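Local coordinates for protein trans-2-enoyl-CoA reductase [NADH] (Treponema denticola ATCC 35405, PDB 4GGO) that reduces the carbon-carbon double bond of trans-2-enoyl-CoA thioesters such as crotonyl-CoA with NADH, a step in bacterial fatty acid synthesis, at residues K37-A41 with E42-G46; T316-Y319 with A320-Y324; A199-V202 with K203-G207; I249-A252 with K253-L256. All coordinates share one frame; numbering follows the deposited sequence.

Interaction 1: residues K37-A41 with E42-G46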
loop_
_atom_site.group_PDB
_atom_site.type_symbol
_atom_site.label_atom_id
_atom_site.label_comp_id
_atom_site.label_asym_id
_atom_site.label_seq_id
_atom_site.Cartn_x
_atom_site.Cartn_y
_atom_site.Cartn_z
ATOM N N LYS A 37 -0.936 -1.674 -20.696
ATOM C CA LYS A 37 -2.038 -1.066 -21.434
ATOM C C LYS A 37 -2.319 0.353 -20.957
ATOM O O LYS A 37 -2.823 1.180 -21.713
ATOM C CB LYS A 37 -3.310 -1.901 -21.296
ATOM C CG LYS A 37 -3.200 -3.312 -21.837
ATOM C CD LYS A 37 -4.528 -4.042 -21.702
ATOM C CE LYS A 37 -4.420 -5.472 -22.199
ATOM N NZ LYS A 37 -3.946 -5.532 -23.608
ATOM N N ARG A 38 -1.998 0.630 -19.697
ATOM C CA ARG A 38 -2.288 1.931 -19.104
ATOM C C ARG A 38 -1.192 2.945 -19.410
ATOM O O ARG A 38 -1.470 4.073 -19.821
ATOM C CB ARG A 38 -2.482 1.796 -17.593
ATOM C CG ARG A 38 -2.740 3.110 -16.879
ATOM C CD ARG A 38 -3.980 3.800 -17.420
ATOM N NE ARG A 38 -4.275 5.037 -16.704
ATOM C CZ ARG A 38 -3.745 6.218 -17.003
ATOM N NH1 ARG A 38 -2.881 6.326 -18.005
ATOM N NH2 ARG A 38 -4.074 7.293 -16.297
ATOM N N ILE A 39 0.056 2.540 -19.203
ATOM C CA ILE A 39 1.192 3.408 -19.476
ATOM C C ILE A 39 1.699 3.160 -20.895
ATOM O O ILE A 39 2.656 2.413 -21.106
ATOM C CB ILE A 39 2.331 3.179 -18.465
ATOM C CG1 ILE A 39 1.781 3.170 -17.036
ATOM C CG2 ILE A 39 3.402 4.246 -18.611
ATOM C CD1 ILE A 39 1.162 4.485 -16.615
ATOM N N THR A 40 1.039 3.783 -21.864
ATOM C CA THR A 40 1.395 3.614 -23.268
ATOM C C THR A 40 2.422 4.648 -23.706
ATOM O O THR A 40 2.729 5.585 -22.969
ATOM C CB THR A 40 0.165 3.752 -24.181
ATOM O OG1 THR A 40 -0.330 5.096 -24.118
ATOM C CG2 THR A 40 -0.930 2.790 -23.753
ATOM N N ALA A 41 2.943 4.474 -24.918
ATOM C CA ALA A 41 3.893 5.419 -25.493
ATOM C C ALA A 41 3.293 6.820 -25.556
ATOM O O ALA A 41 3.996 7.815 -25.384
ATOM C CB ALA A 41 4.320 4.960 -26.879
ATOM N N GLU A 42 1.987 6.889 -25.793
ATOM C CA GLU A 42 1.287 8.165 -25.857
ATOM C C GLU A 42 1.155 8.831 -24.489
ATOM O O GLU A 42 1.298 10.049 -24.370
ATOM C CB GLU A 42 -0.087 8.001 -26.517
ATOM C CG GLU A 42 -1.013 9.207 -26.373
ATOM C CD GLU A 42 -0.441 10.488 -26.968
ATOM O OE1 GLU A 42 0.533 10.419 -27.750
ATOM O OE2 GLU A 42 -0.974 11.573 -26.651
ATOM N N VAL A 43 0.880 8.034 -23.461
ATOM C CA VAL A 43 0.818 8.549 -22.098
ATOM C C VAL A 43 2.185 9.074 -21.659
ATOM O O VAL A 43 2.285 10.128 -21.030
ATOM C CB VAL A 43 0.323 7.472 -21.102
ATOM C CG1 VAL A 43 0.552 7.914 -19.662
ATOM C CG2 VAL A 43 -1.148 7.161 -21.343
ATOM N N LYS A 44 3.238 8.344 -22.017
ATOM C CA LYS A 44 4.599 8.703 -21.622
ATOM C C LYS A 44 5.189 9.840 -22.452
ATOM O O LYS A 44 6.129 10.506 -22.018
ATOM C CB LYS A 44 5.523 7.483 -21.703
ATOM C CG LYS A 44 5.330 6.485 -20.577
ATOM C CD LYS A 44 6.316 5.330 -20.674
ATOM C CE LYS A 44 6.017 4.442 -21.868
ATOM N NZ LYS A 44 6.900 3.245 -21.900
ATOM N N ALA A 45 4.635 10.053 -23.641
ATOM C CA ALA A 45 5.164 11.031 -24.590
ATOM C C ALA A 45 5.288 12.436 -24.006
ATOM O O ALA A 45 4.330 12.977 -23.456
ATOM C CB ALA A 45 4.308 11.059 -25.848
ATOM N N GLY A 46 6.479 13.016 -24.125
ATOM C CA GLY A 46 6.708 14.389 -23.714
ATOM C C GLY A 46 6.881 14.579 -22.219
ATOM O O GLY A 46 6.945 15.709 -21.734
#

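Interaction 2: residues T316-Y319 with A320-Y324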
loop_
_atom_site.group_PDB
_atom_site.type_symbol
_atom_site.label_atom_id
_atom_site.label_comp_id
_atom_site.label_asym_id
_atom_site.label_seq_id
_atom_site.Cartn_x
_atom_site.Cartn_y
_atom_site.Cartn_z
ATOM N N THR A 316 -0.662 3.747 -11.251
ATOM C CA THR A 316 -0.425 4.139 -12.636
ATOM C C THR A 316 -0.893 5.574 -12.866
ATOM O O THR A 316 -0.228 6.344 -13.555
ATOM C CB THR A 316 -1.110 3.197 -13.643
ATOM O OG1 THR A 316 -2.482 3.007 -13.276
ATOM C CG2 THR A 316 -0.403 1.852 -13.684
ATOM N N ARG A 317 -2.029 5.935 -12.273
ATOM C CA ARG A 317 -2.519 7.308 -12.358
ATOM C C ARG A 317 -1.575 8.258 -11.628
ATOM O O ARG A 317 -1.331 9.377 -12.083
ATOM C CB ARG A 317 -3.941 7.431 -11.797
ATOM C CG ARG A 317 -4.468 8.861 -11.779
ATOM C CD ARG A 317 -5.993 8.920 -11.808
ATOM N NE ARG A 317 -6.607 8.483 -10.557
ATOM C CZ ARG A 317 -6.883 9.291 -9.537
ATOM N NH1 ARG A 317 -6.588 10.581 -9.612
ATOM N NH2 ARG A 317 -7.451 8.809 -8.439
ATOM N N LEU A 318 -1.043 7.800 -10.499
ATOM C CA LEU A 318 -0.068 8.569 -9.731
ATOM C C LEU A 318 1.169 8.910 -10.561
ATOM O O LEU A 318 1.606 10.059 -10.590
ATOM C CB LEU A 318 0.349 7.799 -8.476
ATOM C CG LEU A 318 1.494 8.404 -7.658
ATOM C CD1 LEU A 318 1.074 9.721 -7.018
ATOM C CD2 LEU A 318 1.978 7.417 -6.603
ATOM N N TYR A 319 1.731 7.908 -11.230
ATOM C CA TYR A 319 2.909 8.110 -12.068
ATOM C C TYR A 319 2.603 9.019 -13.255
ATOM O O TYR A 319 3.326 9.980 -13.523
ATOM C CB TYR A 319 3.434 6.768 -12.585
ATOM C CG TYR A 319 4.386 6.042 -11.654
ATOM C CD1 TYR A 319 3.937 5.459 -10.475
ATOM C CD2 TYR A 319 5.733 5.912 -11.974
ATOM C CE1 TYR A 319 4.810 4.784 -9.631
ATOM C CE2 TYR A 319 6.610 5.241 -11.139
ATOM C CZ TYR A 319 6.142 4.677 -9.969
ATOM O OH TYR A 319 7.013 4.007 -9.138
ATOM N N ALA A 320 1.521 8.711 -13.960
ATOM C CA ALA A 320 1.196 9.394 -15.206
ATOM C C ALA A 320 0.628 10.799 -15.012
ATOM O O ALA A 320 0.875 11.689 -15.827
ATOM C CB ALA A 320 0.238 8.547 -16.029
ATOM N N GLU A 321 -0.129 10.999 -13.938
ATOM C CA GLU A 321 -0.868 12.246 -13.758
ATOM C C GLU A 321 -0.403 13.099 -12.577
ATOM O O GLU A 321 -1.007 14.130 -12.283
ATOM C CB GLU A 321 -2.367 11.961 -13.638
ATOM C CG GLU A 321 -3.027 11.505 -14.930
ATOM C CD GLU A 321 -3.338 12.660 -15.866
ATOM O OE1 GLU A 321 -4.495 13.131 -15.864
ATOM O OE2 GLU A 321 -2.427 13.097 -16.600
ATOM N N ARG A 322 0.659 12.671 -11.899
ATOM C CA ARG A 322 1.225 13.458 -10.804
ATOM C C ARG A 322 2.742 13.582 -10.921
ATOM O O ARG A 322 3.278 14.684 -11.029
ATOM C CB ARG A 322 0.865 12.855 -9.442
ATOM C CG ARG A 322 -0.621 12.813 -9.123
ATOM C CD ARG A 322 -1.209 14.209 -8.976
ATOM N NE ARG A 322 -2.560 14.170 -8.424
ATOM C CZ ARG A 322 -3.650 13.912 -9.138
ATOM N NH1 ARG A 322 -3.551 13.669 -10.437
ATOM N NH2 ARG A 322 -4.841 13.894 -8.553
ATOM N N LEU A 323 3.427 12.443 -10.898
ATOM C CA LEU A 323 4.885 12.426 -10.876
ATOM C C LEU A 323 5.501 12.782 -12.226
ATOM O O LEU A 323 6.409 13.610 -12.303
ATOM C CB LEU A 323 5.396 11.059 -10.414
ATOM C CG LEU A 323 4.878 10.556 -9.064
ATOM C CD1 LEU A 323 5.497 9.208 -8.724
ATOM C CD2 LEU A 323 5.154 11.573 -7.968
ATOM N N TYR A 324 5.009 12.154 -13.289
ATOM C CA TYR A 324 5.604 12.331 -14.610
ATOM C C TYR A 324 4.585 12.845 -15.622
ATOM O O TYR A 324 4.069 12.087 -16.445
ATOM C CB TYR A 324 6.250 11.024 -15.078
ATOM C CG TYR A 324 7.207 10.454 -14.055
ATOM C CD1 TYR A 324 8.502 10.942 -13.939
ATOM C CD2 TYR A 324 6.810 9.440 -13.193
ATOM C CE1 TYR A 324 9.377 10.432 -12.998
ATOM C CE2 TYR A 324 7.678 8.924 -12.247
ATOM C CZ TYR A 324 8.959 9.423 -12.155
ATOM O OH TYR A 324 9.826 8.910 -11.218
HETATM O O HOH W 1 -6.067 12.827 -11.691
#

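Interaction 3: residues A199-V202 with K203-G207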
loop_
_atom_site.group_PDB
_atom_site.type_symbol
_atom_site.label_atom_id
_atom_site.label_comp_id
_atom_site.label_asym_id
_atom_site.label_seq_id
_atom_site.Cartn_x
_atom_site.Cartn_y
_atom_site.Cartn_z
ATOM N N ALA A 199 2.457 7.384 21.384
ATOM C CA ALA A 199 3.862 7.541 21.032
ATOM C C ALA A 199 4.349 6.358 20.204
ATOM O O ALA A 199 5.074 6.530 19.224
ATOM C CB ALA A 199 4.711 7.697 22.286
ATOM N N ALA A 200 3.938 5.159 20.605
ATOM C CA ALA A 200 4.328 3.937 19.913
ATOM C C ALA A 200 3.807 3.913 18.479
ATOM O O ALA A 200 4.508 3.483 17.563
ATOM C CB ALA A 200 3.837 2.715 20.677
ATOM N N THR A 201 2.576 4.379 18.289
ATOM C CA THR A 201 1.969 4.418 16.963
ATOM C C THR A 201 2.738 5.354 16.036
ATOM O O THR A 201 2.978 5.029 14.873
ATOM C CB THR A 201 0.489 4.846 17.034
ATOM O OG1 THR A 201 -0.237 3.913 17.843
ATOM C CG2 THR A 201 -0.129 4.886 15.643
ATOM N N VAL A 202 3.133 6.510 16.560
ATOM C CA VAL A 202 3.945 7.460 15.805
ATOM C C VAL A 202 5.314 6.861 15.492
ATOM O O VAL A 202 5.856 7.054 14.401
ATOM C CB VAL A 202 4.119 8.790 16.571
ATOM C CG1 VAL A 202 5.064 9.722 15.827
ATOM C CG2 VAL A 202 2.770 9.458 16.787
ATOM N N LYS A 203 5.865 6.126 16.453
ATOM C CA LYS A 203 7.147 5.451 16.276
ATOM C C LYS A 203 7.099 4.465 15.116
ATOM O O LYS A 203 8.070 4.313 14.376
ATOM C CB LYS A 203 7.544 4.715 17.559
ATOM C CG LYS A 203 8.557 5.450 18.417
ATOM C CD LYS A 203 9.905 5.530 17.720
ATOM C CE LYS A 203 10.938 6.232 18.585
ATOM N NZ LYS A 203 12.252 6.347 17.894
ATOM N N VAL A 204 5.958 3.802 14.959
ATOM C CA VAL A 204 5.808 2.764 13.948
ATOM C C VAL A 204 5.291 3.306 12.613
ATOM O O VAL A 204 5.785 2.928 11.550
ATOM C CB VAL A 204 4.874 1.638 14.445
ATOM C CG1 VAL A 204 4.685 0.583 13.371
ATOM C CG2 VAL A 204 5.428 1.012 15.714
ATOM N N MET A 205 4.309 4.199 12.672
ATOM C CA MET A 205 3.633 4.660 11.461
ATOM C C MET A 205 4.018 6.075 11.019
ATOM O O MET A 205 3.550 6.555 9.988
ATOM C CB MET A 205 2.115 4.557 11.631
ATOM C CG MET A 205 1.629 3.155 11.962
ATOM S SD MET A 205 -0.158 3.078 12.181
ATOM C CE MET A 205 -0.720 3.627 10.571
ATOM N N GLY A 206 4.871 6.736 11.795
ATOM C CA GLY A 206 5.329 8.070 11.447
ATOM C C GLY A 206 6.383 8.052 10.355
ATOM O O GLY A 206 6.480 7.091 9.591
ATOM N N GLY A 207 7.187 9.107 10.288
ATOM C CA GLY A 207 8.174 9.237 9.231
ATOM C C GLY A 207 9.624 9.091 9.661
ATOM O O GLY A 207 10.528 9.535 8.953
#

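Interaction 4: residues I249-A252 with K253-L256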
loop_
_atom_site.group_PDB
_atom_site.type_symbol
_atom_site.label_atom_id
_atom_site.label_comp_id
_atom_site.label_asym_id
_atom_site.label_seq_id
_atom_site.Cartn_x
_atom_site.Cartn_y
_atom_site.Cartn_z
ATOM N N ILE A 249 -3.736 7.143 14.561
ATOM C CA ILE A 249 -3.376 7.157 13.150
ATOM C C ILE A 249 -3.151 8.593 12.695
ATOM O O ILE A 249 -2.207 8.887 11.960
ATOM C CB ILE A 249 -4.482 6.528 12.280
ATOM C CG1 ILE A 249 -4.701 5.065 12.668
ATOM C CG2 ILE A 249 -4.134 6.640 10.801
ATOM C CD1 ILE A 249 -5.833 4.402 11.914
ATOM N N GLY A 250 -4.028 9.484 13.149
ATOM C CA GLY A 250 -3.956 10.890 12.801
ATOM C C GLY A 250 -2.660 11.549 13.226
ATOM O O GLY A 250 -2.126 12.397 12.514
ATOM N N LYS A 251 -2.150 11.159 14.388
ATOM C CA LYS A 251 -0.895 11.710 14.884
ATOM C C LYS A 251 0.292 11.192 14.078
ATOM O O LYS A 251 1.246 11.926 13.822
ATOM C CB LYS A 251 -0.714 11.403 16.373
ATOM C CG LYS A 251 -1.135 12.543 17.291
ATOM C CD LYS A 251 -2.557 12.996 17.001
ATOM C CE LYS A 251 -2.897 14.279 17.741
ATOM N NZ LYS A 251 -4.288 14.723 17.453
ATOM N N ALA A 252 0.221 9.928 13.676
ATOM C CA ALA A 252 1.275 9.320 12.873
ATOM C C ALA A 252 1.374 9.992 11.509
ATOM O O ALA A 252 2.471 10.249 11.011
ATOM C CB ALA A 252 1.028 7.833 12.716
ATOM N N LYS A 253 0.221 10.279 10.911
ATOM C CA LYS A 253 0.174 10.962 9.622
ATOM C C LYS A 253 0.723 12.379 9.740
ATOM O O LYS A 253 1.416 12.859 8.844
ATOM C CB LYS A 253 -1.256 10.993 9.076
ATOM C CG LYS A 253 -1.385 11.660 7.715
ATOM C CD LYS A 253 -2.781 11.483 7.133
ATOM C CE LYS A 253 -3.817 12.273 7.911
ATOM N NZ LYS A 253 -3.577 13.739 7.796
ATOM N N GLU A 254 0.407 13.045 10.846
ATOM C CA GLU A 254 0.932 14.379 11.113
ATOM C C GLU A 254 2.454 14.364 11.170
ATOM O O GLU A 254 3.113 15.284 10.685
ATOM C CB GLU A 254 0.374 14.928 12.427
ATOM C CG GLU A 254 -1.043 15.464 12.333
ATOM C CD GLU A 254 -1.517 16.060 13.644
ATOM O OE1 GLU A 254 -0.818 15.881 14.664
ATOM O OE2 GLU A 254 -2.584 16.708 13.655
ATOM N N HIS A 255 3.005 13.312 11.766
ATOM C CA HIS A 255 4.449 13.148 11.842
ATOM C C HIS A 255 5.012 12.879 10.450
ATOM O O HIS A 255 6.094 13.353 10.104
ATOM C CB HIS A 255 4.812 12.006 12.793
ATOM C CG HIS A 255 6.272 11.925 13.110
ATOM N ND1 HIS A 255 7.184 11.316 12.274
ATOM C CD2 HIS A 255 6.981 12.380 14.171
ATOM C CE1 HIS A 255 8.390 11.398 12.807
ATOM N NE2 HIS A 255 8.295 12.039 13.958
ATOM N N LEU A 256 4.264 12.116 9.657
ATOM C CA LEU A 256 4.642 11.819 8.279
ATOM C C LEU A 256 4.743 13.102 7.464
ATOM O O LEU A 256 5.674 13.280 6.680
ATOM C CB LEU A 256 3.605 10.899 7.631
ATOM C CG LEU A 256 4.033 9.538 7.082
ATOM C CD1 LEU A 256 3.134 9.145 5.914
ATOM C CD2 LEU A 256 5.496 9.527 6.672
#

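Interaction 1: residues K37-A41 with E42-G46
Thr40, the N-cap of the short helix 41-44, turns its hydroxyl toward the backbone N of Val43. Helix 21-38 has just ended: Ile39 is the first residue to leave helical angles, and with Thr40 it makes the link between the two helices. The capping claim rests on Val43 N donating to Thr40 OG1 at 3.2 Å, with a fairly straight N-H...O angle of 162°. A chi1 of 66° sets OG1 between the backbone N and the carbonyl carbon, facing the first turn, and Val43 CG2 lies 3.6 Å from that same OG1. This methyl also rests 3.5 Å from Arg38 O, so it touches both the end of helix 21-38 and the capping residue. Arg38 reaches it from another direction. Its chain leaves the backbone pointing away, bends at chi2 and crosses Val43 at about a right angle, bringing the edge of the guanidinium to the valine with NH1 3.9 Å from CG2. Ile39 meets Lys44 in a similar crossing, where CG2 touches Lys44 CG at 3.5 Å. The lysine chain then bends at chi3, and its NZ is bonded to Gly73 O on helix 61-74. At the far end of the short helix, Lys326 NZ bonds to the carbonyl oxygens of Glu42, Val43 and Ala45, and the bond from Ala45 N to Ala41 O is weak. The first turn has the straighter bonds: besides the cap, Lys44 N donates to Thr40 O at 3.0 Å and 158°.

Interaction 2: residues T316-Y319 with A320-Y324
Ala320 donates its N to Thr316 O at 3.0 Å, a regular alpha-helical bond near the end of helix 311-323, and its CB lies close against the same carbonyl oxygen. Glu321 follows with a shorter bond, N to Arg317 O at 2.7 Å, while its carboxylate leads away from the first segment. At Arg322 the spacing changes. Its N makes a weak bond to Leu318 O, and Leu323 N reaches the same oxygen at 3.0 Å and 166°. One carbonyl thus takes an i+4 and a straighter i+5 donor, the mark of a pi-type turn. The side chain of Arg322 passes across Leu318 at about a right angle, CB 4.0 Å from CD1, and a bend at chi2 (-66°) brings NH1 to Glu321 O, which lies near the guanidinium plane, though the donor stands above the carbonyl plane. Leu323 places CD1 over one face of the Tyr319 ring and against CG of Leu318; both leucines pack on Leu230 of strand 227-233, so the apolar side of the turn faces the sheet. Tyr324, the first residue beyond helical angles, continues the wide spacing with N to Tyr319 O at 2.8 Å. Its ring runs beside that of Tyr319, planes 33° apart and CE2 3.6 Å from Tyr319 CD2, an oblique pairing against Pro50. Arg317 NH1 and Arg322 NH1 donate to one water, and Arg317 NH1 comes within 3.9 Å of Arg322 NH2, itself bonded to Arg339 O. Asp342, salt-bridged to both arginines, probably offsets this repulsion, and Glu309 contributes at Arg317.

Interaction 3: residues A199-V202 with K203-G207
Thr201 and Met205, one turn apart near the C-terminal end of helix 195-205, run side by side in the same direction. Their apolar contact is between Thr201 CG2 and Met205 SD at 3.9 Å; with CG2 anti to the backbone N, OG1 sits beside that N and bonds to Glu197 O and Val165 N. The backbone bonds follow the alpha pattern, Lys203 N to Ala199 O at 2.9 Å and Val204 N to Ala200 O at 3.0 Å. Thr201 O takes two donors, a straight one from Met205 N at 2.7 Å and a weak one from Val204 N. The last bond is less straight: Gly206 N reaches Val202 O at 2.8 Å from above the carbonyl plane (133° at the hydrogen), just as Gly206 leaves helical angles. Charge pairing lies at the end of Lys203, whose NZ forms salt bridges with Asp155 and Glu208. The side chain of Met205 lies about 7 Å from that of Tyr244, the inferred proton donor. Thr201, Val204 and Met205 lean on Ser164, and Lys203 and Val204 on His162 of strand 161-163. Thr201, Val202 and Met205 pack against helix 248-266, and Gly207 N-caps helix 208-219.

Interaction 4: residues I249-A252 with K253-L256
Lys253, Ala252 and Glu254 carry this contact within the regular alpha helix 248-266. Lys253 N donates to Ile249 O at 3.0 Å, 160° at the hydrogen, tying the residue's backbone to the preceding turn. From there CG runs trans to the backbone N (chi1 -179°), and bends at chi3 and chi4 curl the far end, where NZ forms a salt bridge with Glu257. Lys253 binds NAD(+), and Tyr244, the inferred proton donor, precedes it with eight residues between them, the tyrosine-to-lysine spacing known from this reductase family. Ile249 brings its side chain to about 4 Å from that of Tyr244, so this turn borders the probable proton donor as well. Ala252 works through its backbone: its carbonyl oxygen accepts from Leu256 N at 2.9 Å. Glu254 N bonds to Gly250 O at 3.1 Å, and its CG stands 3.3 Å from that oxygen, while the chain beyond CG is extended. The carboxylate then runs alongside Lys251, OE1 lying 4.0 Å from CE. Because OE1 is 4.6 Å from NZ of Lys251, the pair is beyond a salt bridge, and any attraction is probably modest. His255 N completes the turn with a bond to Lys251 O. In the fold, Lys253 and Leu256 pack on strand 227-233 of the parallel sheet, and Leu256 also meets Trp210 of helix 208-219. On another side, Lys251, Ala252 and His255 touch helix 195-205.

How the interactions relate
Along the chain the order is interaction 1, 3, 4, then 2, and in space they form two pairs. Interactions 1 and 2, centres 11 Å apart, touch where Val43 CG1 meets Ala320 CB at 3.7 Å, joining the NAD(P)H-binding range to the catalytic range. In interactions 3 and 4, centres 8 Å apart, helices 195-205 and 248-266 meet at Met205 CB and Ala252 CB, 3.6 Å apart, and a probable hydrogen bond from Gly207 N to His255 ND1 ties in the turn after helix 195-205. Across the pairs, interactions 2 and 4 come closest, nearest atoms about 13 Å apart; both pack on strand 227-233 of the Rossmann-type sheet. Only interaction 4 contains an annotated site residue.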